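Local atomic coordinates of cell division control protein 4 (Saccharomyces cerevisiae, PDB entry 3V7D), a protein that recognises phosphorylated target proteins, among them the CDK inhibitor SIC1, and directs their ubiquitination as the substrate-recognition subunit of an SCF E3 ubiquitin ligase. Residues K169-G174 / N216-V221; L229-L234 / W295-M300. The protein carries 1 engineered substitution. All coordinates share one frame; numbering follows the deposited sequence.

Contact 1 of 2, residues K169-G174 / N216-V221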
loop_
_atom_site.group_PDB
_atom_site.type_symbol
_atom_site.label_atom_id
_atom_site.label_comp_id
_atom_site.label_asym_id
_atom_site.label_seq_id
_atom_site.Cartn_x
_atom_site.Cartn_y
_atom_site.Cartn_z
ATOM N N LYS B 169 -6.087 13.849 -15.827
ATOM C CA LYS B 169 -6.580 13.246 -14.597
ATOM C C LYS B 169 -7.830 12.423 -14.859
ATOM O O LYS B 169 -8.847 12.942 -15.320
ATOM C CB LYS B 169 -6.869 14.309 -13.539
ATOM C CG LYS B 169 -7.052 13.758 -12.131
ATOM C CD LYS B 169 -5.722 13.350 -11.522
ATOM C CE LYS B 169 -5.890 12.877 -10.086
ATOM N NZ LYS B 169 -4.578 12.754 -9.375
ATOM N N TYR B 170 -7.744 11.133 -14.562
ATOM C CA TYR B 170 -8.880 10.241 -14.712
ATOM C C TYR B 170 -9.812 10.410 -13.518
ATOM O O TYR B 170 -9.363 10.486 -12.377
ATOM C CB TYR B 170 -8.402 8.794 -14.820
ATOM C CG TYR B 170 -9.516 7.802 -15.036
ATOM C CD1 TYR B 170 -9.965 7.507 -16.313
ATOM C CD2 TYR B 170 -10.121 7.160 -13.964
ATOM C CE1 TYR B 170 -10.986 6.604 -16.520
ATOM C CE2 TYR B 170 -11.142 6.253 -14.161
ATOM C CZ TYR B 170 -11.570 5.978 -15.441
ATOM O OH TYR B 170 -12.587 5.077 -15.647
ATOM N N ALA B 171 -11.112 10.478 -13.784
ATOM C CA ALA B 171 -12.089 10.649 -12.715
ATOM C C ALA B 171 -12.711 9.316 -12.307
ATOM O O ALA B 171 -12.330 8.721 -11.295
ATOM C CB ALA B 171 -13.168 11.640 -13.134
ATOM N N HIS B 172 -13.662 8.854 -13.112
ATOM C CA HIS B 172 -14.392 7.618 -12.854
ATOM C C HIS B 172 -15.292 7.355 -14.049
ATOM O O HIS B 172 -15.681 8.290 -14.751
ATOM C CB HIS B 172 -15.261 7.756 -11.607
ATOM C CG HIS B 172 -16.357 8.766 -11.751
ATOM N ND1 HIS B 172 -16.164 10.113 -11.527
ATOM C CD2 HIS B 172 -17.655 8.627 -12.113
ATOM C CE1 HIS B 172 -17.297 10.759 -11.736
ATOM N NE2 HIS B 172 -18.217 9.882 -12.092
ATOM N N GLY B 173 -15.624 6.090 -14.280
ATOM C CA GLY B 173 -16.563 5.728 -15.326
ATOM C C GLY B 173 -16.179 6.205 -16.714
ATOM O O GLY B 173 -17.035 6.609 -17.496
ATOM N N GLY B 174 -14.886 6.161 -17.020
ATOM C CA GLY B 174 -14.408 6.541 -18.336
ATOM C C GLY B 174 -14.408 8.035 -18.592
ATOM O O GLY B 174 -14.323 8.472 -19.738
ATOM N N ASN B 216 -19.598 14.551 -1.432
ATOM C CA ASN B 216 -20.157 13.852 -2.593
ATOM C C ASN B 216 -20.330 14.736 -3.828
ATOM O O ASN B 216 -21.332 14.636 -4.529
ATOM C CB ASN B 216 -21.486 13.163 -2.246
ATOM C CG ASN B 216 -21.293 11.818 -1.558
ATOM O OD1 ASN B 216 -21.084 10.797 -2.216
ATOM N ND2 ASN B 216 -21.366 11.812 -0.231
ATOM N N ILE B 217 -19.361 15.609 -4.079
ATOM C CA ILE B 217 -19.336 16.417 -5.298
ATOM C C ILE B 217 -17.894 16.548 -5.784
ATOM O O ILE B 217 -17.019 16.965 -5.030
ATOM C CB ILE B 217 -19.928 17.835 -5.083
ATOM C CG1 ILE B 217 -21.448 17.763 -4.898
ATOM C CG2 ILE B 217 -19.543 18.757 -6.254
ATOM C CD1 ILE B 217 -21.957 18.545 -3.727
ATOM N N LYS B 218 -17.640 16.191 -7.039
ATOM C CA LYS B 218 -16.288 16.270 -7.581
ATOM C C LYS B 218 -15.984 17.649 -8.167
ATOM O O LYS B 218 -16.792 18.221 -8.903
ATOM C CB LYS B 218 -16.049 15.167 -8.616
ATOM C CG LYS B 218 -16.106 13.756 -8.038
ATOM C CD LYS B 218 -15.467 12.746 -8.979
ATOM C CE LYS B 218 -15.501 11.338 -8.402
ATOM N NZ LYS B 218 -14.551 10.424 -9.105
ATOM N N TYR B 219 -14.817 18.179 -7.814
ATOM C CA TYR B 219 -14.360 19.469 -8.312
ATOM C C TYR B 219 -13.058 19.311 -9.090
ATOM O O TYR B 219 -12.209 18.491 -8.739
ATOM C CB TYR B 219 -14.132 20.446 -7.154
ATOM C CG TYR B 219 -15.364 20.760 -6.333
ATOM C CD1 TYR B 219 -15.735 19.952 -5.266
ATOM C CD2 TYR B 219 -16.151 21.874 -6.618
ATOM C CE1 TYR B 219 -16.857 20.235 -4.510
ATOM C CE2 TYR B 219 -17.276 22.166 -5.866
ATOM C CZ TYR B 219 -17.625 21.343 -4.813
ATOM O OH TYR B 219 -18.741 21.622 -4.058
ATOM N N ILE B 220 -12.899 20.103 -10.143
ATOM C CA ILE B 220 -11.631 20.165 -10.855
ATOM C C ILE B 220 -10.856 21.398 -10.405
ATOM O O ILE B 220 -11.420 22.486 -10.294
ATOM C CB ILE B 220 -11.841 20.255 -12.374
ATOM C CG1 ILE B 220 -12.811 19.175 -12.848
ATOM C CG2 ILE B 220 -10.513 20.146 -13.101
ATOM C CD1 ILE B 220 -13.199 19.319 -14.306
ATOM N N VAL B 221 -9.567 21.224 -10.137
ATOM C CA VAL B 221 -8.694 22.333 -9.771
ATOM C C VAL B 221 -7.521 22.378 -10.740
ATOM O O VAL B 221 -6.778 21.407 -10.862
ATOM C CB VAL B 221 -8.150 22.172 -8.342
ATOM C CG1 VAL B 221 -7.435 23.442 -7.898
ATOM C CG2 VAL B 221 -9.277 21.831 -7.385
HETATM O O HOH W 1 -11.956 11.255 -8.996
#
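K218 reaches across to H172 and the backbone of A171. Its ammonium nitrogen NZ lies 2.9 Å from ND1 of the H172 ring. The lysine crosses the ring obliquely. The last methylenes of the lysine follow the same ring, with K218 CE 3.4 Å from H172 ND1. A water links K218 to the A171 carbonyl. This water accepts a hydrogen bond from K218 NZ at 2.7 Å. The same water gives a weak, long one to A171 O. K218 NZ itself is 3.6 Å from A171 O. The lysine gets this far because its chain runs extended beyond CG (chi2 -163°, chi3 179°). This is a contact between neighbouring blades of the WD40 beta-propeller. H172 belongs to the second WD repeat, close to the end of strand 165-170. K218 starts strand 218-224 of the third. With an alanine here in place of K218 the long chain is gone, and the water is likely to lose its lysine donor and the H172 ring the methylenes beside it. Farther out, H172 NE2 makes a weak hydrogen bond to E237, which probably helps to set the ring. L234 packs on A171, H172 and K218, so the apolar parts of the contact share one neighbour. Segment 169-174 is held from within as well. G174 N donates to Y170 OH at 2.9 Å, and the same hydroxyl is bonded to D132. G173 and G174 both have positive phi, which suits glycine.

Contact 2 of 2, residues L229-L234 / W295-M300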
loop_
_atom_site.group_PDB
_atom_site.type_symbol
_atom_site.label_atom_id
_atom_site.label_comp_id
_atom_site.label_asym_id
_atom_site.label_seq_id
_atom_site.Cartn_x
_atom_site.Cartn_y
_atom_site.Cartn_z
ATOM N N LEU B 229 -5.059 29.532 -9.960
ATOM C CA LEU B 229 -5.756 28.258 -10.050
ATOM C C LEU B 229 -7.245 28.512 -10.261
ATOM O O LEU B 229 -7.825 29.409 -9.644
ATOM C CB LEU B 229 -5.550 27.420 -8.792
ATOM C CG LEU B 229 -4.145 26.884 -8.527
ATOM C CD1 LEU B 229 -3.355 27.839 -7.639
ATOM C CD2 LEU B 229 -4.230 25.502 -7.906
ATOM N N HIS B 230 -7.860 27.730 -11.142
ATOM C CA HIS B 230 -9.295 27.816 -11.358
ATOM C C HIS B 230 -9.972 26.594 -10.758
ATOM O O HIS B 230 -9.438 25.489 -10.828
ATOM C CB HIS B 230 -9.613 27.910 -12.851
ATOM C CG HIS B 230 -9.399 29.272 -13.436
ATOM N ND1 HIS B 230 -8.311 30.058 -13.121
ATOM C CD2 HIS B 230 -10.132 29.986 -14.325
ATOM C CE1 HIS B 230 -8.384 31.195 -13.789
ATOM N NE2 HIS B 230 -9.480 31.177 -14.527
ATOM N N VAL B 231 -11.141 26.793 -10.159
ATOM C CA VAL B 231 -11.903 25.680 -9.603
ATOM C C VAL B 231 -13.194 25.472 -10.398
ATOM O O VAL B 231 -13.915 26.425 -10.695
ATOM C CB VAL B 231 -12.211 25.883 -8.099
ATOM C CG1 VAL B 231 -12.956 24.680 -7.541
ATOM C CG2 VAL B 231 -10.922 26.118 -7.317
ATOM N N TRP B 232 -13.470 24.223 -10.763
ATOM C CA TRP B 232 -14.661 23.897 -11.536
ATOM C C TRP B 232 -15.345 22.655 -10.982
ATOM O O TRP B 232 -14.683 21.748 -10.477
ATOM C CB TRP B 232 -14.330 23.648 -13.013
ATOM C CG TRP B 232 -13.103 24.323 -13.536
ATOM C CD1 TRP B 232 -11.805 24.014 -13.245
ATOM C CD2 TRP B 232 -13.056 25.385 -14.489
ATOM N NE1 TRP B 232 -10.954 24.840 -13.940
ATOM C CE2 TRP B 232 -11.702 25.695 -14.716
ATOM C CE3 TRP B 232 -14.033 26.123 -15.168
ATOM C CZ2 TRP B 232 -11.296 26.699 -15.590
ATOM C CZ3 TRP B 232 -13.631 27.126 -16.035
ATOM C CH2 TRP B 232 -12.276 27.405 -16.237
ATOM N N LYS B 233 -16.671 22.614 -11.081
ATOM C CA LYS B 233 -17.409 21.396 -10.774
ATOM C C LYS B 233 -17.286 20.425 -11.942
ATOM O O LYS B 233 -17.352 20.834 -13.099
ATOM C CB LYS B 233 -18.881 21.704 -10.492
ATOM C CG LYS B 233 -19.111 22.470 -9.198
ATOM C CD LYS B 233 -20.588 22.695 -8.932
ATOM C CE LYS B 233 -21.189 23.647 -9.949
ATOM N NZ LYS B 233 -20.641 25.025 -9.811
ATOM N N LEU B 234 -17.084 19.145 -11.635
ATOM C CA LEU B 234 -17.056 18.106 -12.660
ATOM C C LEU B 234 -18.485 17.738 -13.042
ATOM O O LEU B 234 -19.261 17.299 -12.194
ATOM C CB LEU B 234 -16.318 16.864 -12.156
ATOM C CG LEU B 234 -16.227 15.683 -13.130
ATOM C CD1 LEU B 234 -15.315 16.010 -14.304
ATOM C CD2 LEU B 234 -15.761 14.420 -12.416
ATOM N N TRP B 295 -5.177 25.867 0.112
ATOM C CA TRP B 295 -6.468 26.478 -0.181
ATOM C C TRP B 295 -7.630 25.707 0.437
ATOM O O TRP B 295 -7.533 24.506 0.687
ATOM C CB TRP B 295 -6.688 26.564 -1.691
ATOM C CG TRP B 295 -5.586 27.230 -2.459
ATOM C CD1 TRP B 295 -4.513 26.623 -3.048
ATOM C CD2 TRP B 295 -5.463 28.628 -2.747
ATOM N NE1 TRP B 295 -3.726 27.559 -3.676
ATOM C CE2 TRP B 295 -4.290 28.797 -3.508
ATOM C CE3 TRP B 295 -6.228 29.754 -2.429
ATOM C CZ2 TRP B 295 -3.861 30.046 -3.952
ATOM C CZ3 TRP B 295 -5.802 30.994 -2.872
ATOM C CH2 TRP B 295 -4.629 31.129 -3.623
ATOM N N ASP B 296 -8.730 26.415 0.671
ATOM C CA ASP B 296 -9.992 25.798 1.061
ATOM C C ASP B 296 -10.981 26.048 -0.071
ATOM O O ASP B 296 -11.606 27.105 -0.135
ATOM C CB ASP B 296 -10.507 26.406 2.368
ATOM C CG ASP B 296 -11.709 25.662 2.937
ATOM O OD1 ASP B 296 -12.594 25.245 2.163
ATOM O OD2 ASP B 296 -11.771 25.499 4.173
ATOM N N VAL B 297 -11.125 25.070 -0.958
ATOM C CA VAL B 297 -11.919 25.251 -2.168
ATOM C C VAL B 297 -13.422 25.253 -1.906
ATOM O O VAL B 297 -14.216 25.457 -2.822
ATOM C CB VAL B 297 -11.583 24.187 -3.222
ATOM C CG1 VAL B 297 -10.118 24.283 -3.610
ATOM C CG2 VAL B 297 -11.917 22.799 -2.696
ATOM N N ALA B 298 -13.810 25.018 -0.657
ATOM C CA ALA B 298 -15.205 25.158 -0.268
ATOM C C ALA B 298 -15.493 26.629 0.006
ATOM O O ALA B 298 -16.562 27.140 -0.328
ATOM C CB ALA B 298 -15.505 24.317 0.961
ATOM N N GLN B 299 -14.520 27.304 0.610
ATOM C CA GLN B 299 -14.647 28.720 0.927
ATOM C C GLN B 299 -13.953 29.578 -0.122
ATOM O O GLN B 299 -14.136 30.795 -0.154
ATOM C CB GLN B 299 -14.051 29.015 2.304
ATOM C CG GLN B 299 -14.752 28.322 3.458
ATOM C CD GLN B 299 -14.152 28.687 4.802
ATOM O OE1 GLN B 299 -13.027 29.183 4.879
ATOM N NE2 GLN B 299 -14.904 28.451 5.870
ATOM N N MET B 300 -13.164 28.934 -0.978
ATOM C CA MET B 300 -12.346 29.632 -1.967
ATOM C C MET B 300 -11.468 30.680 -1.296
ATOM O O MET B 300 -11.426 31.836 -1.717
ATOM C CB MET B 300 -13.217 30.264 -3.055
ATOM C CG MET B 300 -14.016 29.254 -3.861
ATOM S SD MET B 300 -12.960 28.105 -4.767
ATOM C CE MET B 300 -12.292 29.193 -6.025
#
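The methionine that carries much of this contact, M300, sits at positive phi (54°), a backbone setting uncommon for a residue with a side chain. Its chain is bent at chi2 and chi3, both near -60 to -70°, and this brings the terminal methyl to V231. The two side chains meet tip to tip: M300 CE is 3.6 Å from V231 CG2. The sulfur follows, with M300 SD 3.8 Å from V231 CG2. V231 CG2 also touches V297, at 4.2 Å from V297 CG1. At the other end of the contact the side chains of L229 and W295 pass each other at a slant. L229 CD1 is 4.0 Å from W295 NE1. The indole N-H is hydrogen-bonded to S285 of the same chain; the leucine methyl packs beside it. Here two blades of the WD40 propeller meet. L229 and V231 lie on strand 229-233 of the third WD repeat. W295 and D296 end strand 292-296 of the fourth, and the Trp-Asp pair is the signature that names these repeats. D296 shapes the turn that presents V297 and M300. D296 OD1 accepts from A298 N at 3.1 Å, nearly in line with the C-O bond, in an Asx turn. D296 OD1 also accepts from Q299 N at 3.2 Å, from above the carboxylate plane. Two backbone donors on one oxygen hold the turn in shape. Strand 262-266 supplies further packing: L266 touches both W295 and M300, and V263 lies against V231.

The two contacts follow in series along the chain, contact 1 closing before contact 2 opens. Their centres are about 13 Å apart, on the same side of the chain's centre. They share the blade built from strands 206-213, 218-224, 229-233 and 262-266. Strands 218-224 and 229-233 are antiparallel neighbours in it. Probable hydrogen bonds join the contacts directly, K218 O to L234 N and I220 N to W232 O. Contact 1 ties this blade to the one before it, and contact 2 to the one after. Together they join three successive blades of the WD40 propeller, the domain that follows the F-box in this substrate-recognition subunit.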